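PDB 5ZQI: alginate lyase AlgAT5 from Defluviitalea, which probably cleaves alginate, a uronic acid polysaccharide, by beta-elimination, as lyases of polysaccharide lyase family 7 do. Local coordinates for residues Q149-L154 with V161-I166; V173-L178 with G240-S245; E91-N96 with P119-R124; R177-G180 with V185-D188. All coordinates share one frame; numbering follows the deposited sequence. Where two conformers were deposited one is given.

Contact 1. Residues Q149-L154 with V161-I166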
loop_
_atom_site.group_PDB
_atom_site.type_symbol
_atom_site.label_atom_id
_atom_site.label_comp_id
_atom_site.label_asym_id
_atom_site.label_seq_id
_atom_site.Cartn_x
_atom_site.Cartn_y
_atom_site.Cartn_z
ATOM N N GLN A 149 9.738 2.409 3.658
ATOM C CA GLN A 149 9.187 1.193 4.258
ATOM C C GLN A 149 10.183 0.052 4.136
ATOM O O GLN A 149 11.210 0.166 3.456
ATOM C CB GLN A 149 7.839 0.826 3.607
ATOM C CG GLN A 149 7.934 0.495 2.089
ATOM C CD GLN A 149 6.600 0.184 1.470
ATOM O OE1 GLN A 149 5.671 -0.247 2.145
ATOM N NE2 GLN A 149 6.489 0.424 0.189
ATOM N N LYS A 150 9.877 -1.058 4.818
ATOM C CA LYS A 150 10.588 -2.318 4.610
ATOM C C LYS A 150 9.564 -3.435 4.648
ATOM O O LYS A 150 8.575 -3.339 5.376
ATOM C CB LYS A 150 11.678 -2.534 5.634
ATOM C CG LYS A 150 11.186 -2.695 7.056
ATOM C CD LYS A 150 12.361 -2.830 8.021
ATOM C CE LYS A 150 11.882 -2.898 9.442
ATOM N NZ LYS A 150 13.054 -2.879 10.382
ATOM N N ILE A 151 9.727 -4.439 3.801
ATOM C CA ILE A 151 8.842 -5.602 3.800
ATOM C C ILE A 151 9.473 -6.675 4.677
ATOM O O ILE A 151 10.664 -6.982 4.521
ATOM C CB ILE A 151 8.591 -6.114 2.375
ATOM C CG1 ILE A 151 8.055 -4.990 1.480
ATOM C CG2 ILE A 151 7.652 -7.342 2.427
ATOM C CD1 ILE A 151 8.191 -5.290 -0.027
ATOM N N THR A 152 8.707 -7.219 5.635
ATOM C CA THR A 152 9.294 -8.080 6.653
ATOM C C THR A 152 8.846 -9.536 6.622
ATOM O O THR A 152 9.514 -10.374 7.241
ATOM C CB THR A 152 9.027 -7.529 8.061
ATOM O OG1 THR A 152 7.621 -7.336 8.257
ATOM C CG2 THR A 152 9.719 -6.181 8.261
ATOM N N HIS A 153 7.772 -9.870 5.909
ATOM C CA HIS A 153 7.291 -11.245 5.928
ATOM C C HIS A 153 6.433 -11.471 4.695
ATOM O O HIS A 153 5.727 -10.569 4.235
ATOM C CB HIS A 153 6.491 -11.537 7.207
ATOM C CG HIS A 153 6.386 -12.990 7.554
ATOM N ND1 HIS A 153 7.270 -13.631 8.400
ATOM C CD2 HIS A 153 5.456 -13.911 7.215
ATOM C CE1 HIS A 153 6.909 -14.895 8.531
ATOM N NE2 HIS A 153 5.822 -15.095 7.807
ATOM N N LEU A 154 6.503 -12.693 4.164
ATOM C CA LEU A 154 5.797 -13.125 2.966
ATOM C C LEU A 154 5.081 -14.429 3.234
ATOM O O LEU A 154 5.537 -15.244 4.040
ATOM C CB LEU A 154 6.755 -13.341 1.778
ATOM C CG LEU A 154 7.509 -12.104 1.275
ATOM C CD1 LEU A 154 8.509 -12.551 0.215
ATOM C CD2 LEU A 154 6.566 -11.066 0.753
ATOM N N VAL A 161 3.309 -9.966 -2.255
ATOM C CA VAL A 161 2.613 -8.880 -1.565
ATOM C C VAL A 161 2.655 -7.609 -2.401
ATOM O O VAL A 161 3.523 -7.418 -3.255
ATOM C CB VAL A 161 3.192 -8.585 -0.155
ATOM C CG1 VAL A 161 3.082 -9.811 0.753
ATOM C CG2 VAL A 161 4.625 -8.048 -0.274
ATOM N N VAL A 162 1.701 -6.712 -2.103
ATOM C CA VAL A 162 1.606 -5.387 -2.722
ATOM C C VAL A 162 1.689 -4.351 -1.613
ATOM O O VAL A 162 0.968 -4.449 -0.613
ATOM C CB VAL A 162 0.307 -5.243 -3.538
ATOM C CG1 VAL A 162 0.009 -3.777 -3.884
ATOM C CG2 VAL A 162 0.374 -6.072 -4.840
ATOM N N VAL A 163 2.518 -3.334 -1.822
ATOM C CA VAL A 163 2.879 -2.338 -0.823
ATOM C C VAL A 163 2.915 -0.947 -1.451
ATOM O O VAL A 163 3.942 -0.260 -1.484
ATOM C CB VAL A 163 4.227 -2.713 -0.195
ATOM C CG1 VAL A 163 4.082 -4.036 0.595
ATOM C CG2 VAL A 163 5.348 -2.789 -1.206
ATOM N N GLY A 164 1.795 -0.543 -1.990
ATOM C CA GLY A 164 1.648 0.756 -2.614
ATOM C C GLY A 164 0.898 0.622 -3.918
ATOM O O GLY A 164 1.200 -0.254 -4.747
ATOM N N GLN A 165 -0.103 1.471 -4.123
ATOM C CA GLN A 165 -0.867 1.442 -5.351
ATOM C C GLN A 165 -1.317 2.835 -5.779
ATOM O O GLN A 165 -1.485 3.754 -4.964
ATOM C CB GLN A 165 -2.162 0.623 -5.233
ATOM C CG GLN A 165 -2.051 -0.726 -4.613
ATOM C CD GLN A 165 -3.372 -1.470 -4.729
ATOM O OE1 GLN A 165 -3.939 -1.565 -5.813
ATOM N NE2 GLN A 165 -3.885 -1.977 -3.614
ATOM N N ILE A 166 -1.581 2.955 -7.083
ATOM C CA ILE A 166 -2.615 3.860 -7.582
ATOM C C ILE A 166 -3.772 2.964 -8.000
ATOM O O ILE A 166 -3.549 1.996 -8.729
ATOM C CB ILE A 166 -2.148 4.711 -8.771
ATOM C CG1 ILE A 166 -1.004 5.633 -8.380
ATOM C CG2 ILE A 166 -3.369 5.536 -9.312
ATOM C CD1 ILE A 166 -0.368 6.327 -9.627
#
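The carboxamide of Gln149 reaches across to the backbone of Val163, where NE2 donates to Val163 O over 3.1 Å. The bond is nearly straight, 171° at the hydrogen, and the carbonyl oxygen lies almost in the amide plane. CG stands between the backbone N and the carbonyl carbon (chi1 63°), and from there the extended chain spans the gap. The other end of the amide, OE1, accepts from Asn259 ND2, so both halves of this buried group are used and its rotation is fixed. A leucine here would probably leave Val163 O and Asn259 without these polar mates inside the core. Gly164 suits the irregular backbone beside that carbonyl, since a CB there would be jammed against Val163 O. Below the amide the contact is aliphatic: Ile151 CD1 meets Val163 CG2 at 4.0 Å, and Leu154 CD2 comes at about a right angle to Val161, 3.7 Å from its CG1. Branched residues fill such a layer without polar cost. The strand axes run 9.6 Å apart and roughly antiparallel (161°), one in each sheet, an arrangement characteristic of the face-to-face packing in a beta-sandwich such as the PL7 jelly roll.

Contact 2. Residues V173-L178 with G240-S245; sequences VIMIRL and GMYTQS. With SO4 (sulfate ion), chain B.
Gln244 lays its aliphatic part over one face of the Arg177 guanidinium, with CG 3.7 Å above the plane and displaced toward the rim. Its amide stands steeply to that group, the two planes 78° apart. Gln244 OE1 is 3.5 Å from Arg177 NH1, and a water bridges the two atoms, accepting from NH1 and donating to OE1. A bend at chi2 (-70°) folds the chain back on its own segment, so that Gln244 NE2 sits over the centre of the Tyr242 ring and donates to Tyr242 O at 3.1 Å, from above the carbonyl plane. Glutamine suits the place because its methylenes can cover a cation while its amide N-H reaches back to Tyr242 O; the inverse gamma turn centred on it is closed by a weak bond from Ser245 N to Thr243 O. With an alanine here, the guanidinium face would probably lose its cover and Tyr242 O its side-chain donor. At the guanidinium edge, Arg177 NH2 donates to O4 of a sulfate ion, probably from the crystallisation liquor, at 2.7 Å; Tyr118 and Lys158 hold it as well. Unbranched Met175 threads between the Tyr242 ring and the guanidinium: Met175 SD lies at the ring edge, 4.4 Å from Tyr242 CE2, and its CE methyl is near the guanidinium plane. The Tyr242 hydroxyl bonds to Ser116. Residues 240-244 end the Y-F-K-A-G-x-Y-x-Q motif of PL7 lyases, which in relatives lines the substrate cleft. In the sheet, strands 172-179 and 241-243 both pair with strand 160-167, whose Val162 and Gln165 touch Met175.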
loop_
_atom_site.group_PDB
_atom_site.type_symbol
_atom_site.label_atom_id
_atom_site.label_comp_id
_atom_site.label_asym_id
_atom_site.label_seq_id
_atom_site.Cartn_x
_atom_site.Cartn_y
_atom_site.Cartn_z
ATOM N N VAL A 173 -4.242 0.679 -11.041
ATOM C CA VAL A 173 -3.586 1.337 -12.163
ATOM C C VAL A 173 -2.123 0.904 -12.171
ATOM O O VAL A 173 -1.639 0.344 -13.162
ATOM C CB VAL A 173 -3.755 2.858 -12.058
ATOM C CG1 VAL A 173 -3.001 3.551 -13.211
ATOM C CG2 VAL A 173 -5.231 3.281 -12.135
ATOM N N ILE A 174 -1.423 1.104 -11.062
ATOM C CA ILE A 174 -0.150 0.425 -10.838
ATOM C C ILE A 174 -0.094 -0.078 -9.400
ATOM O O ILE A 174 -0.758 0.444 -8.503
ATOM C CB ILE A 174 1.091 1.302 -11.136
ATOM C CG1 ILE A 174 1.156 2.504 -10.207
ATOM C CG2 ILE A 174 1.157 1.703 -12.595
ATOM C CD1 ILE A 174 2.582 3.076 -10.066
ATOM N N MET A 175 0.733 -1.109 -9.189
ATOM C CA MET A 175 1.003 -1.639 -7.868
ATOM C C MET A 175 2.499 -1.884 -7.687
ATOM O O MET A 175 3.194 -2.313 -8.618
ATOM C CB MET A 175 0.249 -2.957 -7.590
ATOM C CG MET A 175 -1.263 -2.854 -7.783
ATOM S SD MET A 175 -2.217 -4.190 -7.068
ATOM C CE MET A 175 -1.538 -5.542 -8.011
ATOM N N ILE A 176 2.983 -1.595 -6.483
ATOM C CA ILE A 176 4.338 -1.927 -6.063
ATOM C C ILE A 176 4.294 -3.331 -5.478
ATOM O O ILE A 176 3.700 -3.548 -4.425
ATOM C CB ILE A 176 4.871 -0.902 -5.058
ATOM C CG1 ILE A 176 4.672 0.531 -5.577
ATOM C CG2 ILE A 176 6.364 -1.180 -4.744
ATOM C CD1 ILE A 176 5.319 0.856 -6.922
ATOM N N ARG A 177 4.960 -4.275 -6.134
ATOM C CA ARG A 177 4.754 -5.696 -5.885
ATOM C C ARG A 177 6.086 -6.370 -5.589
ATOM O O ARG A 177 7.075 -6.160 -6.301
ATOM C CB ARG A 177 4.093 -6.334 -7.093
ATOM C CG ARG A 177 3.622 -7.761 -6.888
ATOM C CD ARG A 177 2.686 -8.180 -8.055
ATOM N NE ARG A 177 2.293 -9.576 -7.889
ATOM C CZ ARG A 177 1.049 -10.028 -7.813
ATOM N NH1 ARG A 177 0.032 -9.218 -8.008
ATOM N NH2 ARG A 177 0.848 -11.311 -7.610
ATOM N N LEU A 178 6.095 -7.216 -4.566
ATOM C CA LEU A 178 7.236 -8.072 -4.244
ATOM C C LEU A 178 6.812 -9.522 -4.423
ATOM O O LEU A 178 5.815 -9.951 -3.840
ATOM C CB LEU A 178 7.734 -7.835 -2.829
ATOM C CG LEU A 178 8.986 -8.647 -2.490
ATOM C CD1 LEU A 178 10.238 -8.190 -3.201
ATOM C CD2 LEU A 178 9.189 -8.627 -0.958
ATOM N N GLY A 240 0.232 0.258 2.454
ATOM C CA GLY A 240 0.082 -0.685 3.536
ATOM C C GLY A 240 0.465 -2.064 3.064
ATOM O O GLY A 240 1.466 -2.224 2.344
ATOM N N MET A 241 -0.343 -3.058 3.437
ATOM C CA MET A 241 -0.083 -4.450 3.071
ATOM C C MET A 241 -1.291 -5.082 2.407
ATOM O O MET A 241 -2.361 -5.175 3.013
ATOM C CB MET A 241 0.324 -5.255 4.329
ATOM C CG MET A 241 0.463 -6.767 4.130
ATOM S SD MET A 241 1.515 -7.243 2.728
ATOM C CE MET A 241 3.060 -6.443 3.182
ATOM N N TYR A 242 -1.111 -5.530 1.168
ATOM C CA TYR A 242 -2.140 -6.209 0.363
ATOM C C TYR A 242 -1.558 -7.561 -0.013
ATOM O O TYR A 242 -0.718 -7.663 -0.918
ATOM C CB TYR A 242 -2.507 -5.353 -0.839
ATOM C CG TYR A 242 -3.642 -5.825 -1.708
ATOM C CD1 TYR A 242 -4.604 -6.719 -1.242
ATOM C CD2 TYR A 242 -3.759 -5.353 -3.001
ATOM C CE1 TYR A 242 -5.665 -7.119 -2.047
ATOM C CE2 TYR A 242 -4.792 -5.752 -3.795
ATOM C CZ TYR A 242 -5.736 -6.618 -3.315
ATOM O OH TYR A 242 -6.788 -7.028 -4.145
ATOM N N THR A 243 -1.932 -8.588 0.750
ATOM C CA THR A 243 -1.319 -9.911 0.620
ATOM C C THR A 243 -1.919 -10.673 -0.550
ATOM O O THR A 243 -3.108 -10.992 -0.532
ATOM C CB THR A 243 -1.498 -10.686 1.915
ATOM O OG1 THR A 243 -0.885 -9.921 2.977
ATOM C CG2 THR A 243 -0.820 -12.045 1.840
ATOM N N GLN A 244 -1.103 -11.018 -1.553
ATOM C CA GLN A 244 -1.636 -11.660 -2.765
ATOM C C GLN A 244 -1.635 -13.180 -2.629
ATOM O O GLN A 244 -1.137 -13.906 -3.482
ATOM C CB GLN A 244 -0.866 -11.238 -4.008
ATOM C CG GLN A 244 -0.656 -9.756 -4.138
ATOM C CD GLN A 244 -1.918 -9.021 -4.438
ATOM O OE1 GLN A 244 -2.443 -9.136 -5.542
ATOM N NE2 GLN A 244 -2.407 -8.249 -3.479
ATOM N N SER A 245 -2.205 -13.671 -1.544
ATOM C CA SER A 245 -2.420 -15.101 -1.387
ATOM C C SER A 245 -3.630 -15.329 -0.504
ATOM O O SER A 245 -4.154 -14.407 0.120
ATOM C CB SER A 245 -1.176 -15.790 -0.830
ATOM O OG SER A 245 -1.382 -17.182 -0.962
HETATM S S SO4 B . -2.401 -12.896 -9.088
HETATM O O1 SO4 B . -1.815 -14.063 -9.747
HETATM O O2 SO4 B . -2.434 -11.762 -10.011
HETATM O O3 SO4 B . -3.753 -13.211 -8.636
HETATM O O4 SO4 B . -1.586 -12.507 -7.939
HETATM O O HOH W 1 -2.642 -10.040 -7.874
#

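Contact 3. Residues E91-N96 with P119-R124; sequences EYFHVN and PRCELR
Tyr92 and Cys121 bring the two backbones together, their CA atoms 6.9 Å apart, just ahead of strand 93-95, which at the edge of one sheet passes strand 120-127 of the other. Tyr92 and Phe93 form a classic beta bulge opposite His89, and both direct their CB toward the 119-124 segment. Cys121 answers from the other side. Swung to the far side from its backbone N (chi1 -171°), Cys121 SG points toward the 91-96 segment, 3.3 Å from Tyr92 O. Cys121 SG also packs on Phe93 CB at 4.0 Å and, more loosely, on Tyr92 CB at 4.3 Å. A small, polarisable thiol suits a place where a carbonyl oxygen and two methylenes converge. The Phe93 ring packs among apolar neighbours, and the Tyr92 side chain, whose end leads away, touches Pro72 and Ile73.

Arg120 and Glu122 occupy the other face of their strand. Arg120 NH1 donates to Glu122 OE1 over 2.9 Å in a salt bridge, meeting the oxygen from its syn side with the acceptor almost in the guanidinium plane. Lys238 shares OE1, while Gln165 donates to OE2, so the carboxylate ties several strands together. Residues 120-124 read R-C-E-L-R, matching the R-x-E-L-R motif of PL7 lyases, whose polar face lines the cleft in relatives. Cys121 and Leu123 turn instead to Leu69 of strand 67-70, and Phe93 reaches that same leucine as well as touching Val102 of strand 102-107 and Pro58 of helix 58-61.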
loop_
_atom_site.group_PDB
_atom_site.type_symbol
_atom_site.label_atom_id
_atom_site.label_comp_id
_atom_site.label_asym_id
_atom_site.label_seq_id
_atom_site.Cartn_x
_atom_site.Cartn_y
_atom_site.Cartn_z
ATOM N N GLU A 91 -2.237 -6.932 16.544
ATOM C CA GLU A 91 -1.662 -7.830 15.544
ATOM C C GLU A 91 -1.528 -7.216 14.159
ATOM O O GLU A 91 -0.536 -7.477 13.462
ATOM C CB GLU A 91 -2.502 -9.103 15.421
ATOM C CG GLU A 91 -1.865 -10.169 14.520
ATOM C CD GLU A 91 -2.527 -11.515 14.624
ATOM O OE1 GLU A 91 -3.542 -11.638 15.342
ATOM O OE2 GLU A 91 -2.016 -12.463 13.983
ATOM N N TYR A 92 -2.503 -6.428 13.718
ATOM C CA TYR A 92 -2.564 -6.041 12.312
ATOM C C TYR A 92 -2.137 -4.622 11.997
ATOM O O TYR A 92 -1.741 -4.383 10.843
ATOM C CB TYR A 92 -4.001 -6.265 11.762
ATOM C CG TYR A 92 -4.456 -7.701 11.908
ATOM C CD1 TYR A 92 -3.758 -8.734 11.304
ATOM C CD2 TYR A 92 -5.547 -8.026 12.682
ATOM C CE1 TYR A 92 -4.162 -10.039 11.445
ATOM C CE2 TYR A 92 -5.931 -9.328 12.870
ATOM C CZ TYR A 92 -5.248 -10.324 12.260
ATOM O OH TYR A 92 -5.682 -11.614 12.436
ATOM N N PHE A 93 -2.157 -3.701 12.969
ATOM C CA PHE A 93 -1.954 -2.267 12.671
ATOM C C PHE A 93 -1.481 -1.550 13.935
ATOM O O PHE A 93 -2.290 -1.136 14.763
ATOM C CB PHE A 93 -3.236 -1.656 12.126
ATOM C CG PHE A 93 -3.169 -0.167 11.821
ATOM C CD1 PHE A 93 -2.506 0.288 10.700
ATOM C CD2 PHE A 93 -3.800 0.761 12.644
ATOM C CE1 PHE A 93 -2.490 1.635 10.406
ATOM C CE2 PHE A 93 -3.777 2.098 12.363
ATOM C CZ PHE A 93 -3.122 2.546 11.215
ATOM N N HIS A 94 -0.191 -1.470 14.084
ATOM C CA HIS A 94 0.400 -0.981 15.320
ATOM C C HIS A 94 1.807 -0.502 15.159
ATOM O O HIS A 94 2.407 -0.766 14.240
ATOM C CB HIS A 94 0.341 -2.136 16.369
ATOM C CG HIS A 94 1.200 -3.286 16.077
ATOM N ND1 HIS A 94 0.791 -4.332 15.324
ATOM C CD2 HIS A 94 2.480 -3.525 16.363
ATOM C CE1 HIS A 94 1.781 -5.181 15.188
ATOM N NE2 HIS A 94 2.816 -4.715 15.806
ATOM N N VAL A 95 2.277 0.228 16.171
ATOM C CA VAL A 95 3.654 0.712 16.126
ATOM C C VAL A 95 4.614 -0.420 16.483
ATOM O O VAL A 95 4.355 -1.224 17.395
ATOM C CB VAL A 95 3.842 1.919 17.062
ATOM C CG1 VAL A 95 5.290 2.434 17.045
ATOM C CG2 VAL A 95 2.865 3.038 16.665
ATOM N N ASN A 96 5.747 -0.469 15.781
ATOM C CA ASN A 96 6.717 -1.518 16.024
ATOM C C ASN A 96 7.397 -1.329 17.389
ATOM O O ASN A 96 7.222 -0.320 18.086
ATOM C CB ASN A 96 7.751 -1.572 14.894
ATOM C CG ASN A 96 8.601 -0.296 14.763
ATOM O OD1 ASN A 96 8.507 0.638 15.546
ATOM N ND2 ASN A 96 9.472 -0.287 13.774
ATOM N N PRO A 119 -6.677 -10.629 1.058
ATOM C CA PRO A 119 -6.828 -9.800 2.267
ATOM C C PRO A 119 -5.831 -8.662 2.331
ATOM O O PRO A 119 -4.748 -8.706 1.743
ATOM C CB PRO A 119 -6.561 -10.806 3.383
ATOM C CG PRO A 119 -5.541 -11.773 2.762
ATOM C CD PRO A 119 -5.908 -11.867 1.313
ATOM N N ARG A 120 -6.210 -7.637 3.088
ATOM C CA ARG A 120 -5.364 -6.465 3.203
ATOM C C ARG A 120 -5.472 -5.836 4.583
ATOM O O ARG A 120 -6.471 -5.968 5.278
ATOM C CB ARG A 120 -5.715 -5.402 2.146
ATOM C CG ARG A 120 -6.971 -4.633 2.442
ATOM C CD ARG A 120 -7.412 -3.822 1.252
ATOM N NE ARG A 120 -8.076 -4.622 0.237
ATOM C CZ ARG A 120 -7.846 -4.563 -1.076
ATOM N NH1 ARG A 120 -6.905 -3.780 -1.574
ATOM N NH2 ARG A 120 -8.586 -5.304 -1.868
ATOM N N CYS A 121 -4.405 -5.108 4.940
ATOM C CA CYS A 121 -4.421 -4.101 6.005
ATOM C C CYS A 121 -3.814 -2.861 5.355
ATOM O O CYS A 121 -2.582 -2.774 5.206
ATOM C CB CYS A 121 -3.658 -4.542 7.222
ATOM S SG CYS A 121 -3.964 -3.371 8.567
ATOM N N GLU A 122 -4.683 -1.962 4.867
ATOM C CA GLU A 122 -4.262 -1.009 3.849
ATOM C C GLU A 122 -4.981 0.316 3.974
ATOM O O GLU A 122 -6.202 0.354 4.185
ATOM C CB GLU A 122 -4.521 -1.598 2.450
ATOM C CG GLU A 122 -3.639 -0.989 1.334
ATOM C CD GLU A 122 -3.968 -1.516 -0.060
ATOM O OE1 GLU A 122 -5.140 -1.872 -0.325
ATOM O OE2 GLU A 122 -3.056 -1.592 -0.924
ATOM N N LEU A 123 -4.204 1.392 3.818
ATOM C CA LEU A 123 -4.731 2.751 3.809
ATOM C C LEU A 123 -5.194 3.162 2.404
ATOM O O LEU A 123 -4.547 2.865 1.410
ATOM C CB LEU A 123 -3.666 3.743 4.312
ATOM C CG LEU A 123 -3.142 3.530 5.729
ATOM C CD1 LEU A 123 -1.876 4.373 5.943
ATOM C CD2 LEU A 123 -4.158 3.834 6.756
ATOM N N ARG A 124 -6.320 3.879 2.349
ATOM C CA ARG A 124 -6.942 4.399 1.135
ATOM C C ARG A 124 -7.030 5.915 1.245
ATOM O O ARG A 124 -7.500 6.441 2.255
ATOM C CB ARG A 124 -8.318 3.773 0.969
ATOM C CG ARG A 124 -9.077 4.018 -0.343
ATOM C CD ARG A 124 -9.803 5.361 -0.371
ATOM N NE ARG A 124 -10.828 5.324 -1.423
ATOM C CZ ARG A 124 -11.002 6.237 -2.364
ATOM N NH1 ARG A 124 -11.970 6.065 -3.268
ATOM N NH2 ARG A 124 -10.267 7.338 -2.382
#

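Contact 4. Residues R177-G180 with V185-D188. With SO4 (sulfate ion), chain B.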
loop_
_atom_site.group_PDB
_atom_site.type_symbol
_atom_site.label_atom_id
_atom_site.label_comp_id
_atom_site.label_asym_id
_atom_site.label_seq_id
_atom_site.Cartn_x
_atom_site.Cartn_y
_atom_site.Cartn_z
ATOM N N ARG A 177 4.960 -4.275 -6.134
ATOM C CA ARG A 177 4.754 -5.696 -5.885
ATOM C C ARG A 177 6.086 -6.370 -5.589
ATOM O O ARG A 177 7.075 -6.160 -6.301
ATOM C CB ARG A 177 4.093 -6.334 -7.093
ATOM C CG ARG A 177 3.622 -7.761 -6.888
ATOM C CD ARG A 177 2.686 -8.180 -8.055
ATOM N NE ARG A 177 2.293 -9.576 -7.889
ATOM C CZ ARG A 177 1.049 -10.028 -7.813
ATOM N NH1 ARG A 177 0.032 -9.218 -8.008
ATOM N NH2 ARG A 177 0.848 -11.311 -7.610
ATOM N N LEU A 178 6.095 -7.216 -4.566
ATOM C CA LEU A 178 7.236 -8.072 -4.244
ATOM C C LEU A 178 6.812 -9.522 -4.423
ATOM O O LEU A 178 5.815 -9.951 -3.840
ATOM C CB LEU A 178 7.734 -7.835 -2.829
ATOM C CG LEU A 178 8.986 -8.647 -2.490
ATOM C CD1 LEU A 178 10.238 -8.190 -3.201
ATOM C CD2 LEU A 178 9.189 -8.627 -0.958
ATOM N N GLU A 179 7.575 -10.270 -5.214
ATOM C CA GLU A 179 7.405 -11.711 -5.392
ATOM C C GLU A 179 8.767 -12.295 -5.017
ATOM O O GLU A 179 9.718 -12.189 -5.790
ATOM C CB GLU A 179 6.998 -12.065 -6.819
ATOM C CG GLU A 179 5.690 -11.427 -7.223
ATOM C CD GLU A 179 5.200 -11.816 -8.576
ATOM O OE1 GLU A 179 5.972 -12.354 -9.406
ATOM O OE2 GLU A 179 4.010 -11.548 -8.849
ATOM N N GLY A 180 8.875 -12.880 -3.846
ATOM C CA GLY A 180 10.168 -13.381 -3.386
ATOM C C GLY A 180 11.178 -12.255 -3.229
ATOM O O GLY A 180 10.952 -11.301 -2.469
ATOM N N VAL A 185 7.172 -2.973 -10.487
ATOM C CA VAL A 185 5.918 -2.261 -10.702
ATOM C C VAL A 185 5.065 -3.110 -11.625
ATOM O O VAL A 185 5.527 -3.512 -12.713
ATOM C CB VAL A 185 6.137 -0.856 -11.295
ATOM C CG1 VAL A 185 4.832 -0.113 -11.352
ATOM C CG2 VAL A 185 7.184 -0.113 -10.534
ATOM N N GLU A 186 3.833 -3.396 -11.189
ATOM C CA GLU A 186 2.859 -4.171 -11.953
ATOM C C GLU A 186 1.727 -3.271 -12.436
ATOM O O GLU A 186 1.304 -2.340 -11.734
ATOM C CB GLU A 186 2.287 -5.303 -11.091
ATOM C CG GLU A 186 1.633 -6.405 -11.889
ATOM C CD GLU A 186 0.954 -7.468 -11.019
ATOM O OE1 GLU A 186 -0.043 -7.128 -10.319
ATOM O OE2 GLU A 186 1.396 -8.620 -11.029
ATOM N N GLY A 187 1.273 -3.515 -13.665
ATOM C CA GLY A 187 0.095 -2.885 -14.207
ATOM C C GLY A 187 -0.657 -3.873 -15.071
ATOM O O GLY A 187 -0.044 -4.582 -15.867
ATOM N N ASP A 188 -1.977 -3.925 -14.912
ATOM C CA ASP A 188 -2.829 -4.853 -15.668
ATOM C C ASP A 188 -2.323 -6.286 -15.515
ATOM O O ASP A 188 -2.360 -7.094 -16.449
ATOM C CB ASP A 188 -2.912 -4.461 -17.147
ATOM C CG ASP A 188 -3.594 -3.124 -17.347
ATOM O OD1 ASP A 188 -4.491 -2.791 -16.544
ATOM O OD2 ASP A 188 -3.230 -2.403 -18.299
HETATM S S SO4 B . -2.401 -12.896 -9.088
HETATM O O1 SO4 B . -1.815 -14.063 -9.747
HETATM O O2 SO4 B . -2.434 -11.762 -10.011
HETATM O O3 SO4 B . -3.753 -13.211 -8.636
HETATM O O4 SO4 B . -1.586 -12.507 -7.939
#
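Arg177 and Glu186 each send CG away from the backbone N (chi1 -171° and -161°) and continue as extended chains, so that guanidinium and carboxylate meet well out from the two backbones. The carboxylate approaches over a face of the guanidinium, the planes 39° apart. Glu186 OE2 lies above that face and 3.3 Å from Arg177 CD, while Glu186 OE1 takes a weak, bent hydrogen bond from Arg177 NH1 at 3.1 Å, within a salt bridge. The attraction here therefore probably owes more to charge than to a well-directed bond.

Both residues belong to the beta hairpin of strands 172-179 and 182-187, in which Arg177 pairs by its backbone with Phe184. Two residues on from Arg177 along the same strand, Glu179 faces the same way, and Arg177 NE donates to Glu179 OE2 at 2.8 Å. That oxygen is met on its anti side and stands tilted from the guanidinium plane.

In this salt-bridge network Glu179 OE2 and Glu186 OE2 are 4.5 Å apart, and the positive charge shared between them probably offsets their mutual repulsion. A long arginine suits this role, because its separate N-H groups can serve different partners at once: NH2 is left for His160 ND1 and the sulfate ion.

In the fold
Contacts 1, 2 and 4 are neighbours around strands 160-167 and 172-179. The centres of contacts 1 and 2 lie about 6 Å apart, joined by backbone pairing such as Gly164 O to Ile176 N at 2.8 Å. Contacts 2 and 4 share Arg177, about 7 Å between centres, and both touch the sulfate. Contact 3 is about 20 Å from contact 4 between centres, on the opposite side of the chain's centre, yet it reaches contact 2 through Met241 O and Cys121 N, 2.8 Å apart. Gln165 NE2, opening the Q-I-H motif of PL7 lyases, bonds to Glu122 OE2 of R-x-E-L-R at 2.8 Å; both motifs probably line the alginate cleft. Contacts 1 and 3 bridge the two sheets.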